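PDB 3WL8: oxidized polyvinyl alcohol hydrolase from Pseudomonas sp., which hydrolyses beta-diketones such as 4,6-nonanedione, as well as oxidized polyvinyl alcohol in the second step of polyvinyl alcohol degradation. Local coordinates for residues Trp129-Ala134 with Ile176-Thr181; Gly254-Leu259 with Asp274-Thr279. The protein carries 1 engineered substitution. One frame throughout, in Å; residues are numbered along the deposited sequence.

Contact 1. Residues Trp129-Ala134 with Ile176-Thr181; sequences WFEGRA and IASGGT. Engineered in segment 176-181: Ala-177 (natural residue Ser). With OCA (octanoic acid (caprylic acid)), chain C.
The indole of Trp-129 meets Ser-178 at its edge: CD1 lies 3.5 Å from OG, with the hydroxyl near the ring plane. NE1 comes 3.5 Å from Gly-179 CA, reached obliquely, while its hydrogen goes to the carbonyl of Thr-69. The second flat group is the carboxylate of Glu-131. Ser-178 OG donates to its OE2 at 2.8 Å, arriving on the anti side and 22° out of plane. With OG anti to the backbone N (chi1 -178°), Ser-178 reaches this oxygen while staying against the indole edge. The Glu-131 chain bends at chi2 (85°), and across that bend Thr-181 presses its methyl on the acid, CG2 to CD 3.6 Å. Water 1 donates to Glu-131 OE2 at 2.6 Å and lies 2.7 Å from Thr-181 OG1, which is also hydrogen-bonded to the backbone N of Glu-203. OE1 is hydrogen-bonded to Tyr-205, so both oxygens of this buried acid are held. Were Glu-131 an alanine, the Ser-178 hydroxyl and Tyr-205 would probably both lose this partner, and a gap would open beside the Thr-181 methyl. Engineered Ala-177, serine in nature and by similarity a charge-relay residue, is the N-cap in a sharp strand-turn-helix bend, consistent with the nucleophile elbow of alpha/beta hydrolases, and its CB lies 3.2 Å from O2 of octanoic acid. The bend joins strand 170-176, inside the mixed sheet, to helix 178-189, whose first turn receives the 129-134 loop; Phe-130 N ties that loop to Asp-149 of helix 148-160.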
ATOM      1  N   TRP A 129      -8.526   6.397   2.296  1.00  6.48           N
ATOM      2  CA  TRP A 129      -7.196   6.948   2.556  1.00  7.31           C
ATOM      3  C   TRP A 129      -6.966   8.102   1.595  1.00  5.17           C
ATOM      4  O   TRP A 129      -7.643   8.188   0.558  1.00  6.82           O
ATOM      5  CB  TRP A 129      -6.078   5.909   2.298  1.00  7.06           C
ATOM      6  CG  TRP A 129      -6.220   4.593   3.048  1.00  6.42           C
ATOM      7  CD1 TRP A 129      -6.696   3.417   2.551  1.00  6.92           C
ATOM      8  CD2 TRP A 129      -5.851   4.331   4.398  1.00  5.68           C
ATOM      9  NE1 TRP A 129      -6.652   2.435   3.499  1.00  5.89           N
ATOM     10  CE2 TRP A 129      -6.132   2.961   4.649  1.00  5.72           C
ATOM     11  CE3 TRP A 129      -5.311   5.113   5.426  1.00  6.33           C
ATOM     12  CZ2 TRP A 129      -5.889   2.357   5.893  1.00  7.08           C
ATOM     13  CZ3 TRP A 129      -5.079   4.533   6.641  1.00  7.52           C
ATOM     14  CH2 TRP A 129      -5.368   3.156   6.882  1.00  6.95           C
ATOM     15  N   PHE A 130      -6.018   8.988   1.905  1.00  7.32           N
ATOM     16  CA  PHE A 130      -5.707  10.087   0.984  1.00  7.80           C
ATOM     17  C   PHE A 130      -4.689   9.448   0.044  1.00  6.79           C
ATOM     18  O   PHE A 130      -3.485   9.627   0.174  1.00  6.81           O
ATOM     19  CB  PHE A 130      -5.129  11.246   1.822  1.00  7.30           C
ATOM     20  CG  PHE A 130      -6.092  11.701   2.888  1.00  6.54           C
ATOM     21  CD1 PHE A 130      -7.311  12.266   2.512  1.00  7.61           C
ATOM     22  CD2 PHE A 130      -5.789  11.566   4.257  1.00  7.73           C
ATOM     23  CE1 PHE A 130      -8.207  12.690   3.475  1.00  9.97           C
ATOM     24  CE2 PHE A 130      -6.701  12.005   5.242  1.00  8.87           C
ATOM     25  CZ  PHE A 130      -7.922  12.578   4.840  1.00  7.40           C
ATOM     26  N   GLU A 131      -5.208   8.708  -0.934  1.00  7.35           N
ATOM     27  CA  GLU A 131      -4.361   7.883  -1.790  1.00  7.69           C
ATOM     28  C   GLU A 131      -4.309   8.217  -3.279  1.00  7.20           C
ATOM     29  O   GLU A 131      -3.632   7.526  -4.030  1.00  7.89           O
ATOM     30  CB  GLU A 131      -4.690   6.366  -1.570  1.00  7.97           C
ATOM     31  CG  GLU A 131      -6.197   5.923  -1.369  1.00  8.66           C
ATOM     32  CD  GLU A 131      -7.002   5.690  -2.656  1.00  8.21           C
ATOM     33  OE1 GLU A 131      -6.989   6.549  -3.547  1.00  9.18           O
ATOM     34  OE2 GLU A 131      -7.694   4.643  -2.738  1.00  9.59           O
ATOM     35  N   GLY A 132      -5.000   9.277  -3.692  1.00  6.01           N
ATOM     36  CA  GLY A 132      -4.930   9.620  -5.096  1.00  6.69           C
ATOM     37  C   GLY A 132      -5.681  10.917  -5.336  1.00  6.24           C
ATOM     38  O   GLY A 132      -6.729  11.156  -4.729  1.00  8.00           O
ATOM     39  N   ARG A 133      -5.188  11.719  -6.253  1.00  4.81           N
ATOM     40  CA  ARG A 133      -5.921  12.967  -6.569  1.00  6.61           C
ATOM     41  C   ARG A 133      -7.168  12.667  -7.377  1.00  7.90           C
ATOM     42  O   ARG A 133      -7.182  11.735  -8.185  1.00  8.69           O
ATOM     43  CB  ARG A 133      -5.029  13.952  -7.343  1.00  7.19           C
ATOM     44  CG  ARG A 133      -4.546  13.443  -8.746  1.00  5.73           C
ATOM     45  CD  ARG A 133      -3.538  14.456  -9.324  1.00  7.74           C
ATOM     46  NE  ARG A 133      -2.918  13.985 -10.540  1.00  7.82           N
ATOM     47  CZ  ARG A 133      -3.345  14.295 -11.763  1.00  7.82           C
ATOM     48  NH1 ARG A 133      -4.412  15.062 -11.923  1.00  9.34           N
ATOM     49  NH2 ARG A 133      -2.625  13.931 -12.831  1.00  8.66           N
ATOM     50  N   ALA A 134      -8.219  13.445  -7.140  1.00  6.86           N
ATOM     51  CA  ALA A 134      -9.484  13.275  -7.825  1.00  9.80           C
ATOM     52  C   ALA A 134      -9.320  13.625  -9.309  1.00 11.05           C
ATOM     53  O   ALA A 134      -8.358  14.277  -9.697  1.00 10.14           O
ATOM     54  CB  ALA A 134     -10.509  14.176  -7.187  1.00  9.37           C
ATOM     55  N   ILE A 176      -4.383  -3.717   1.342  1.00  6.64           N
ATOM     56  CA  ILE A 176      -5.265  -4.248   0.300  1.00  5.55           C
ATOM     57  C   ILE A 176      -6.190  -3.208  -0.293  1.00  5.96           C
ATOM     58  O   ILE A 176      -6.701  -2.348   0.415  1.00  6.74           O
ATOM     59  CB  ILE A 176      -6.140  -5.431   0.886  1.00  7.03           C
ATOM     60  CG1 ILE A 176      -7.139  -5.968  -0.170  1.00  6.28           C
ATOM     61  CG2 ILE A 176      -6.927  -4.950   2.145  1.00  7.81           C
ATOM     62  CD1 ILE A 176      -6.421  -6.755  -1.279  1.00  7.52           C
ATOM     63  N   ALA A 177      -6.351  -3.251  -1.613  1.00  5.49           N
ATOM     64  CA  ALA A 177      -7.330  -2.395  -2.288  1.00  6.70           C
ATOM     65  C   ALA A 177      -7.008  -0.949  -2.064  1.00  5.90           C
ATOM     66  O   ALA A 177      -5.910  -0.562  -2.424  1.00  6.17           O
ATOM     67  CB  ALA A 177      -8.753  -2.793  -1.768  1.00  7.77           C
ATOM     68  N   SER A 178      -7.898  -0.148  -1.492  1.00  6.05           N
ATOM     69  CA  SER A 178      -7.544   1.272  -1.273  1.00  6.16           C
ATOM     70  C   SER A 178      -6.280   1.362  -0.416  1.00  5.76           C
ATOM     71  O   SER A 178      -5.498   2.317  -0.566  1.00  5.63           O
ATOM     72  CB  SER A 178      -8.728   1.997  -0.614  1.00  6.34           C
ATOM     73  OG  SER A 178      -8.472   3.395  -0.408  1.00  6.94           O
ATOM     74  N   GLY A 179      -6.093   0.400   0.478  1.00  5.89           N
ATOM     75  CA  GLY A 179      -4.843   0.357   1.263  1.00  5.71           C
ATOM     76  C   GLY A 179      -3.621   0.036   0.398  1.00  5.60           C
ATOM     77  O   GLY A 179      -2.507   0.431   0.734  1.00  5.96           O
ATOM     78  N   GLY A 180      -3.842  -0.698  -0.685  1.00  6.32           N
ATOM     79  CA  GLY A 180      -2.796  -0.984  -1.648  1.00  5.74           C
ATOM     80  C   GLY A 180      -2.509   0.284  -2.440  1.00  5.69           C
ATOM     81  O   GLY A 180      -1.356   0.574  -2.778  1.00  6.55           O
ATOM     82  N   THR A 181      -3.557   1.046  -2.760  1.00  5.44           N
ATOM     83  CA  THR A 181      -3.346   2.304  -3.476  1.00  5.55           C
ATOM     84  C   THR A 181      -2.564   3.224  -2.596  1.00  5.66           C
ATOM     85  O   THR A 181      -1.631   3.882  -3.044  1.00  6.77           O
ATOM     86  CB  THR A 181      -4.703   2.939  -3.806  1.00  6.66           C
ATOM     87  OG1 THR A 181      -5.516   1.935  -4.401  1.00  6.52           O
ATOM     88  CG2 THR A 181      -4.556   4.146  -4.757  1.00  6.84           C
TER
HETATM   89  C1  OCA C 402     -11.186  -0.703  -3.508  1.00 20.65           C
HETATM   90  C2  OCA C 402     -11.245   0.767  -3.924  1.00 19.20           C
HETATM   91  C3  OCA C 402     -11.669   0.924  -5.387  1.00 18.87           C
HETATM   92  C4  OCA C 402     -11.577   2.409  -5.744  1.00 19.23           C
HETATM   93  C5  OCA C 402     -12.326   2.699  -7.045  1.00 22.00           C
HETATM   94  C6  OCA C 402     -12.278   4.203  -7.327  1.00 23.16           C
HETATM   95  C7  OCA C 402     -13.381   4.552  -8.326  1.00 24.42           C
HETATM   96  C8  OCA C 402     -13.555   6.071  -8.372  1.00 25.71           C
HETATM   97  O1  OCA C 402     -10.728  -1.503  -4.354  1.00 20.33           O
HETATM   98  O2  OCA C 402     -11.314  -0.941  -2.288  1.00 19.24           O
HETATM   99  O   HOH W   1      -8.122   2.788  -4.561  1.00 10.93           O

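Contact 2. Residues Gly254-Leu259 with Asp274-Thr279; sequences GGEKDL and DYRPST. With OCA (octanoic acid (caprylic acid)), chain C.
Asp-258 and Tyr-275 meet at the heart of this contact, through backbone and side chain alike. Tyr-275 N donates to Asp-258 O at 3.1 Å in a nearly straight bond. Asp-258 holds CG anti to its backbone N (chi1 -167°), which lays the carboxylate beside the tyrosine, OD1 3.4 Å from CD1, its plane only 20° from that of the ring. Asp-258 OD2 takes the N-H of Gly-254 at 2.8 Å and is also hydrogen-bonded to Ser-201, so this acid ties back to the residue just before the type I turn from Gly-255 to Asp-258. On the outer side, Glu-256 and Arg-276 run side by side, Glu-256 bent at chi2 and Arg-276 at chi3, and form a salt bridge from NH2 to OE2 at 2.9 Å. The acid sits at the guanidinium edge, yet the nitrogen approaches OE2 from above the carboxylate plane, the two planes standing 79° apart. Water 2 links the same NH2 to Glu-256 O, and NH1 turns to the carbonyl of Leu-352. Asp-274, the N-cap, uses OD1 to accept from Arg-276 N at 3.0 Å, while OD2 pairs with Arg-220; Leu-259 lies alongside, its CD2 3.5 Å from Asp-274 CG, as the two residues form an antiparallel non-hydrogen-bonded pair. Tyr-275 stacks on His-303 and its hydroxyl donates to O1 of octanoic acid at a very short 2.5 Å. Asp-258 OD1 is hydrogen-bonded to His-303 ND1, and the NE2 of that histidine to the same ligand. This Asp-His relay is consistent with the acid and base of a hydrolase triad, and the Tyr-275 hydroxyl, bound here to a carboxylate oxygen, may meet a substrate oxygen similarly.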
ATOM      1  N   GLY A 254      -4.610 -10.375  -7.927  1.00  8.02           N
ATOM      2  CA  GLY A 254      -5.449 -11.509  -7.528  1.00  7.00           C
ATOM      3  C   GLY A 254      -6.111 -12.291  -8.663  1.00  8.48           C
ATOM      4  O   GLY A 254      -7.002 -13.096  -8.428  1.00  8.85           O
ATOM      5  N   GLY A 255      -5.662 -12.052  -9.879  1.00  9.83           N
ATOM      6  CA  GLY A 255      -6.178 -12.793 -11.007  1.00  9.58           C
ATOM      7  C   GLY A 255      -7.370 -12.193 -11.696  1.00 11.90           C
ATOM      8  O   GLY A 255      -7.732 -11.034 -11.479  1.00  9.42           O
ATOM      9  N   GLU A 256      -7.993 -13.022 -12.530  1.00 13.15           N
ATOM     10  CA  GLU A 256      -9.128 -12.596 -13.365  1.00 15.77           C
ATOM     11  C   GLU A 256     -10.282 -11.881 -12.679  1.00 15.40           C
ATOM     12  O   GLU A 256     -10.946 -10.987 -13.280  1.00 15.88           O
ATOM     13  CB  GLU A 256      -9.665 -13.831 -14.130  1.00 19.65           C
ATOM     14  CG  GLU A 256      -8.592 -14.563 -14.889  1.00 27.61           C
ATOM     15  CD  GLU A 256      -8.398 -13.983 -16.284  1.00 33.92           C
ATOM     16  OE1 GLU A 256      -9.339 -14.149 -17.105  1.00 37.55           O
ATOM     17  OE2 GLU A 256      -7.326 -13.377 -16.568  1.00 35.11           O
ATOM     18  N   LYS A 257     -10.552 -12.250 -11.439  1.00 12.91           N
ATOM     19  CA  LYS A 257     -11.638 -11.652 -10.690  1.00 14.07           C
ATOM     20  C   LYS A 257     -11.172 -10.501  -9.808  1.00 10.66           C
ATOM     21  O   LYS A 257     -11.936 -10.025  -8.984  1.00 11.77           O
ATOM     22  CB  LYS A 257     -12.300 -12.682  -9.789  1.00 16.65           C
ATOM     23  CG  LYS A 257     -12.745 -13.980 -10.480  1.00 24.49           C
ATOM     24  CD  LYS A 257     -13.971 -13.757 -11.294  1.00 28.08           C
ATOM     25  CE  LYS A 257     -14.649 -15.112 -11.549  1.00 32.13           C
ATOM     26  NZ  LYS A 257     -15.854 -14.911 -12.406  1.00 34.40           N
ATOM     27  N   ASP A 258      -9.908 -10.098  -9.939  1.00  9.60           N
ATOM     28  CA  ASP A 258      -9.416  -8.977  -9.134  1.00  7.93           C
ATOM     29  C   ASP A 258      -9.958  -7.673  -9.736  1.00  9.39           C
ATOM     30  O   ASP A 258      -9.280  -6.989 -10.535  1.00  8.71           O
ATOM     31  CB  ASP A 258      -7.896  -8.997  -9.088  1.00  6.55           C
ATOM     32  CG  ASP A 258      -7.338  -8.065  -8.018  1.00  8.20           C
ATOM     33  OD1 ASP A 258      -8.164  -7.371  -7.391  1.00  8.92           O
ATOM     34  OD2 ASP A 258      -6.085  -8.028  -7.831  1.00  8.37           O
ATOM     35  N   LEU A 259     -11.202  -7.374  -9.341  1.00 10.34           N
ATOM     36  CA  LEU A 259     -11.990  -6.230  -9.846  1.00 10.47           C
ATOM     37  C   LEU A 259     -12.776  -5.627  -8.701  1.00 11.72           C
ATOM     38  O   LEU A 259     -12.990  -6.295  -7.686  1.00 13.44           O
ATOM     39  CB  LEU A 259     -13.032  -6.735 -10.875  1.00 12.72           C
ATOM     40  CG  LEU A 259     -12.491  -7.542 -12.057  1.00 12.93           C
ATOM     41  CD1 LEU A 259     -13.631  -8.245 -12.801  1.00 13.74           C
ATOM     42  CD2 LEU A 259     -11.709  -6.649 -12.977  1.00 13.23           C
ATOM     43  N   ASP A 274     -10.209  -2.135 -12.139  1.00  9.02           N
ATOM     44  CA  ASP A 274      -9.688  -3.432 -12.606  1.00  9.20           C
ATOM     45  C   ASP A 274      -8.236  -3.405 -12.201  1.00  9.19           C
ATOM     46  O   ASP A 274      -7.510  -2.505 -12.617  1.00  8.90           O
ATOM     47  CB  ASP A 274      -9.823  -3.479 -14.137  1.00  8.99           C
ATOM     48  CG  ASP A 274      -9.280  -4.757 -14.739  1.00 11.22           C
ATOM     49  OD1 ASP A 274      -8.515  -5.490 -14.081  1.00  9.67           O
ATOM     50  OD2 ASP A 274      -9.608  -5.007 -15.919  1.00 13.05           O
ATOM     51  N   TYR A 275      -7.808  -4.374 -11.385  1.00  8.39           N
ATOM     52  CA  TYR A 275      -6.435  -4.318 -10.881  1.00  9.17           C
ATOM     53  C   TYR A 275      -5.370  -4.913 -11.750  1.00  8.28           C
ATOM     54  O   TYR A 275      -4.178  -4.844 -11.447  1.00  8.36           O
ATOM     55  CB  TYR A 275      -6.434  -4.860  -9.432  1.00  9.23           C
ATOM     56  CG  TYR A 275      -7.316  -3.973  -8.604  1.00  9.37           C
ATOM     57  CD1 TYR A 275      -8.705  -4.196  -8.517  1.00  8.58           C
ATOM     58  CD2 TYR A 275      -6.798  -2.832  -8.005  1.00 10.05           C
ATOM     59  CE1 TYR A 275      -9.530  -3.291  -7.868  1.00 10.51           C
ATOM     60  CE2 TYR A 275      -7.621  -1.929  -7.353  1.00 11.11           C
ATOM     61  CZ  TYR A 275      -8.955  -2.156  -7.288  1.00  9.54           C
ATOM     62  OH  TYR A 275      -9.753  -1.262  -6.610  1.00 13.82           O
ATOM     63  N   ARG A 276      -5.775  -5.438 -12.889  1.00  7.61           N
ATOM     64  CA  ARG A 276      -4.790  -5.953 -13.831  1.00  8.73           C
ATOM     65  C   ARG A 276      -3.937  -4.756 -14.379  1.00  7.59           C
ATOM     66  O   ARG A 276      -2.704  -4.764 -14.322  1.00  8.27           O
ATOM     67  CB  ARG A 276      -5.521  -6.670 -14.998  1.00  8.64           C
ATOM     68  CG  ARG A 276      -4.529  -7.192 -16.079  1.00  8.95           C
ATOM     69  CD  ARG A 276      -5.203  -7.491 -17.431  1.00 11.14           C
ATOM     70  NE  ARG A 276      -6.289  -8.418 -17.184  1.00 10.77           N
ATOM     71  CZ  ARG A 276      -6.180  -9.736 -17.209  1.00 11.83           C
ATOM     72  NH1 ARG A 276      -5.020 -10.310 -17.524  1.00 12.55           N
ATOM     73  NH2 ARG A 276      -7.220 -10.466 -16.817  1.00 12.62           N
ATOM     74  N   PRO A 277      -4.601  -3.678 -14.883  1.00  7.82           N
ATOM     75  CA  PRO A 277      -3.743  -2.602 -15.387  1.00  7.55           C
ATOM     76  C   PRO A 277      -2.959  -1.873 -14.302  1.00  7.36           C
ATOM     77  O   PRO A 277      -1.876  -1.359 -14.555  1.00  7.81           O
ATOM     78  CB  PRO A 277      -4.724  -1.647 -16.098  1.00  7.98           C
ATOM     79  CG  PRO A 277      -6.081  -1.977 -15.467  1.00  7.50           C
ATOM     80  CD  PRO A 277      -5.989  -3.500 -15.341  1.00  8.22           C
ATOM     81  N   SER A 278      -3.542  -1.768 -13.115  1.00  9.03           N
ATOM     82  CA  SER A 278      -2.849  -1.021 -12.078  1.00  8.14           C
ATOM     83  C   SER A 278      -1.684  -1.767 -11.446  1.00  7.14           C
ATOM     84  O   SER A 278      -0.686  -1.127 -11.111  1.00  7.41           O
ATOM     85  CB  SER A 278      -3.842  -0.535 -11.030  1.00  7.99           C
ATOM     86  OG  SER A 278      -4.416  -1.632 -10.369  1.00  8.42           O
ATOM     87  N   THR A 279      -1.804  -3.078 -11.273  1.00  7.25           N
ATOM     88  CA  THR A 279      -0.666  -3.809 -10.748  1.00  6.29           C
ATOM     89  C   THR A 279       0.409  -3.826 -11.865  1.00  7.17           C
ATOM     90  O   THR A 279       1.614  -3.695 -11.595  1.00  7.31           O
ATOM     91  CB  THR A 279      -1.025  -5.252 -10.317  1.00  7.50           C
ATOM     92  OG1 THR A 279      -1.643  -5.949 -11.424  1.00  7.72           O
ATOM     93  CG2 THR A 279      -1.982  -5.217  -9.136  1.00  7.08           C
TER
HETATM   94  C1  OCA C 402     -11.186  -0.703  -3.508  1.00 20.65           C
HETATM   95  C2  OCA C 402     -11.245   0.767  -3.924  1.00 19.20           C
HETATM   96  C3  OCA C 402     -11.669   0.924  -5.387  1.00 18.87           C
HETATM   97  C4  OCA C 402     -11.577   2.409  -5.744  1.00 19.23           C
HETATM   98  C5  OCA C 402     -12.326   2.699  -7.045  1.00 22.00           C
HETATM   99  C6  OCA C 402     -12.278   4.203  -7.327  1.00 23.16           C
HETATM  100  C7  OCA C 402     -13.381   4.552  -8.326  1.00 24.42           C
HETATM  101  C8  OCA C 402     -13.555   6.071  -8.372  1.00 25.71           C
HETATM  102  O1  OCA C 402     -10.728  -1.503  -4.354  1.00 20.33           O
HETATM  103  O2  OCA C 402     -11.314  -0.941  -2.288  1.00 19.24           O
HETATM  104  O   HOH W   2      -9.186  -9.224 -14.990  1.00 28.30           O
HETATM  105  O   HOH W   3      -8.019  -8.092 -12.737  1.00 11.87           O

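In the fold
Along the chain, contact 1 comes first: it brings the loop after strand 96-100 back on to the start of helix 178-189, closing an excursion of 41 residues that holds helix 148-160 and most of strand 170-176. Contact 2 opens only later, beyond strand 247-253, and closes a loop of 14 residues, the hairpin of strands 259-263 and 269-274, whose outer ends belong to the contact itself. The two therefore follow in series, neither nested nor crossed. Contacts 1 and 2 do not touch, but octanoic acid bridges them. Segments 176-181 and 254-259 follow strands 170-176 and 247-253 of the nine-stranded sheet, so together the contacts tie loop 129-134, the hairpin and two helix starts to the ligand site.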